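Long-range contact in SusD superfamily protein (Bacteroides fragilis NCTC 9343, PDB 3NQP), which probably binds sugars at the bacterial outer membrane as a SusD-family surface glycan-binding protein: residues Phe115-Tyr121 against Lys176-Phe181. Numbering follows the deposited sequence.
Sequences FYLGEVY and KSMEYF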
loop_
_atom_site.group_PDB
_atom_site.type_symbol
_atom_site.label_atom_id
_atom_site.label_comp_id
_atom_site.label_asym_id
_atom_site.label_seq_id
_atom_site.Cartn_x
_atom_site.Cartn_y
_atom_site.Cartn_z
ATOM N N PHE A 115 -20.392 -4.506 -15.653
ATOM C CA PHE A 115 -19.793 -4.463 -14.307
ATOM C C PHE A 115 -18.500 -5.249 -14.252
ATOM O O PHE A 115 -17.491 -4.767 -13.738
ATOM C CB PHE A 115 -20.746 -4.957 -13.225
ATOM C CG PHE A 115 -20.262 -4.610 -11.848
ATOM C CD1 PHE A 115 -20.486 -3.350 -11.342
ATOM C CD2 PHE A 115 -19.519 -5.502 -11.110
ATOM C CE1 PHE A 115 -20.011 -3.007 -10.103
ATOM C CE2 PHE A 115 -19.033 -5.138 -9.857
ATOM C CZ PHE A 115 -19.298 -3.904 -9.372
ATOM N N TYR A 116 -18.541 -6.462 -14.805
ATOM C CA TYR A 116 -17.387 -7.329 -14.883
ATOM C C TYR A 116 -16.289 -6.713 -15.736
ATOM O O TYR A 116 -15.122 -6.740 -15.351
ATOM C CB TYR A 116 -17.769 -8.711 -15.417
ATOM C CG TYR A 116 -18.523 -9.618 -14.449
ATOM C CD1 TYR A 116 -18.680 -9.285 -13.107
ATOM C CD2 TYR A 116 -19.060 -10.824 -14.891
ATOM C CE1 TYR A 116 -19.345 -10.130 -12.212
ATOM C CE2 TYR A 116 -19.712 -11.705 -13.996
ATOM C CZ TYR A 116 -19.859 -11.340 -12.668
ATOM O OH TYR A 116 -20.490 -12.176 -11.806
ATOM N N LEU A 117 -16.643 -6.127 -16.869
ATOM C CA LEU A 117 -15.601 -5.530 -17.721
ATOM C C LEU A 117 -14.997 -4.284 -17.008
ATOM O O LEU A 117 -13.792 -4.080 -17.025
ATOM C CB LEU A 117 -16.120 -5.234 -19.129
ATOM C CG LEU A 117 -16.332 -6.504 -19.961
ATOM C CD1 LEU A 117 -17.043 -6.211 -21.268
ATOM C CD2 LEU A 117 -14.991 -7.259 -20.162
ATOM N N GLY A 118 -15.814 -3.507 -16.307
ATOM C CA GLY A 118 -15.302 -2.419 -15.504
ATOM C C GLY A 118 -14.271 -2.934 -14.518
ATOM O O GLY A 118 -13.217 -2.323 -14.309
ATOM N N GLU A 119 -14.550 -4.080 -13.922
ATOM C CA GLU A 119 -13.655 -4.604 -12.884
ATOM C C GLU A 119 -12.338 -5.012 -13.551
ATOM O O GLU A 119 -11.260 -4.682 -13.044
ATOM C CB GLU A 119 -14.261 -5.787 -12.137
ATOM C CG GLU A 119 -15.414 -5.412 -11.226
ATOM C CD GLU A 119 -15.935 -6.565 -10.398
ATOM O OE1 GLU A 119 -16.201 -7.612 -10.977
ATOM O OE2 GLU A 119 -16.114 -6.424 -9.151
ATOM N N VAL A 120 -12.427 -5.695 -14.696
ATOM C CA VAL A 120 -11.265 -6.345 -15.257
ATOM C C VAL A 120 -10.343 -5.315 -15.928
ATOM O O VAL A 120 -9.147 -5.417 -15.809
ATOM C CB VAL A 120 -11.649 -7.518 -16.185
ATOM C CG1 VAL A 120 -10.459 -8.000 -16.949
ATOM C CG2 VAL A 120 -12.283 -8.663 -15.324
ATOM N N TYR A 121 -10.897 -4.291 -16.575
ATOM C CA TYR A 121 -10.055 -3.189 -17.076
ATOM C C TYR A 121 -9.430 -2.387 -15.956
ATOM O O TYR A 121 -8.273 -1.983 -16.056
ATOM C CB TYR A 121 -10.849 -2.266 -17.969
ATOM C CG TYR A 121 -11.047 -2.760 -19.384
ATOM C CD1 TYR A 121 -10.071 -2.514 -20.365
ATOM C CD2 TYR A 121 -12.211 -3.405 -19.779
ATOM C CE1 TYR A 121 -10.244 -2.905 -21.677
ATOM C CE2 TYR A 121 -12.374 -3.830 -21.114
ATOM C CZ TYR A 121 -11.391 -3.550 -22.049
ATOM O OH TYR A 121 -11.534 -3.917 -23.355
ATOM N N LYS A 176 -11.621 3.051 -19.930
ATOM C CA LYS A 176 -12.534 1.989 -20.344
ATOM C C LYS A 176 -13.271 1.433 -19.108
ATOM O O LYS A 176 -14.456 1.185 -19.172
ATOM C CB LYS A 176 -11.782 0.896 -21.063
ATOM C CG LYS A 176 -12.601 0.126 -22.078
ATOM C CD LYS A 176 -12.974 0.906 -23.313
ATOM C CE LYS A 176 -13.497 -0.043 -24.426
ATOM N NZ LYS A 176 -14.733 0.448 -25.084
ATOM N N SER A 177 -12.549 1.256 -17.995
ATOM C CA SER A 177 -13.158 0.840 -16.711
ATOM C C SER A 177 -14.308 1.776 -16.368
ATOM O O SER A 177 -15.397 1.298 -16.104
ATOM C CB SER A 177 -12.143 0.726 -15.561
ATOM O OG SER A 177 -12.763 0.328 -14.289
HETATM N N MSE A 178 -14.088 3.081 -16.396
HETATM C CA MSE A 178 -15.169 4.039 -16.066
HETATM C C MSE A 178 -16.297 3.936 -17.119
HETATM O O MSE A 178 -17.496 4.076 -16.811
HETATM C CB MSE A 178 -14.650 5.478 -15.968
HETATM C CG MSE A 178 -13.547 5.730 -15.000
HETATM SE SE MSE A 178 -14.309 5.462 -13.188
HETATM C CE MSE A 178 -15.569 6.904 -13.251
ATOM N N GLU A 179 -15.932 3.707 -18.380
ATOM C CA GLU A 179 -16.952 3.678 -19.398
ATOM C C GLU A 179 -17.896 2.517 -19.163
ATOM O O GLU A 179 -19.106 2.656 -19.270
ATOM C CB GLU A 179 -16.305 3.587 -20.783
ATOM C CG GLU A 179 -17.241 3.672 -21.941
ATOM C CD GLU A 179 -16.482 3.483 -23.263
ATOM O OE1 GLU A 179 -15.314 3.942 -23.357
ATOM O OE2 GLU A 179 -17.036 2.840 -24.175
ATOM N N TYR A 180 -17.343 1.370 -18.804
ATOM C CA TYR A 180 -18.163 0.203 -18.526
ATOM C C TYR A 180 -18.967 0.334 -17.231
ATOM O O TYR A 180 -20.118 -0.042 -17.203
ATOM C CB TYR A 180 -17.313 -1.086 -18.504
ATOM C CG TYR A 180 -17.013 -1.662 -19.849
ATOM C CD1 TYR A 180 -18.013 -2.232 -20.625
ATOM C CD2 TYR A 180 -15.715 -1.673 -20.340
ATOM C CE1 TYR A 180 -17.752 -2.781 -21.847
ATOM C CE2 TYR A 180 -15.436 -2.229 -21.575
ATOM C CZ TYR A 180 -16.443 -2.777 -22.330
ATOM O OH TYR A 180 -16.122 -3.316 -23.561
ATOM N N PHE A 181 -18.368 0.839 -16.163
ATOM C CA PHE A 181 -19.094 0.993 -14.894
ATOM C C PHE A 181 -20.287 1.983 -15.036
ATOM O O PHE A 181 -21.315 1.854 -14.349
ATOM C CB PHE A 181 -18.144 1.490 -13.807
ATOM C CG PHE A 181 -17.311 0.398 -13.122
ATOM C CD1 PHE A 181 -17.903 -0.725 -12.599
ATOM C CD2 PHE A 181 -15.951 0.576 -12.904
ATOM C CE1 PHE A 181 -17.150 -1.680 -11.929
ATOM C CE2 PHE A 181 -15.201 -0.380 -12.281
ATOM C CZ PHE A 181 -15.814 -1.530 -11.796
HETATM O O HOH W 1 -14.005 -4.850 -23.928
#
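Helices can lie unusually close when one of them presents a glycine to its partner, and this antiparallel pair from the helical SusD-like N-terminal region illustrates the principle. The axes of 115-121 and 176-181 approach to 7.5 Å at a crossing angle of -163°, and the CA atoms of G118 and S177 stand 4.1 Å apart. The hollow is G118 itself. Its missing side chain is replaced by the ring of F181, laid flat against the backbone so that G118 CA sits 3.8 Å from the F181 ring centroid, over the face; a CB there would clash with the ring. The edge of the F181 ring at CE1 meets the face of F115 in a T-shaped pair, with centroids 5.2 Å apart. Y180 fills the neighbouring groove, its ring receiving L117 CB over one face at 3.6 Å from the ring centroid, while Y180 CB rests 3.6 Å from G118 N. Beyond it, the Y121 ring runs nearly parallel to Y180 but slid aside, and carries K176 CG over one face, 3.8 Å from its centroid. V120 packs on helices 21-37 and 89-102, and M178 on helix 200-216, consistent with the TPR-like helical packing of SusD-family proteins. At the narrowest point S177 OG, also bonded to T203, donates to G118 O at 2.7 Å; at the partly exposed edge one water lies 2.7 Å from Y121 OH and 2.6 Å from Y180 OH. Close apposition therefore rests mainly on CH-pi and aromatic packing, to which one serine-to-carbonyl hydrogen bond and one water-bridged tyrosine pair add the polar part.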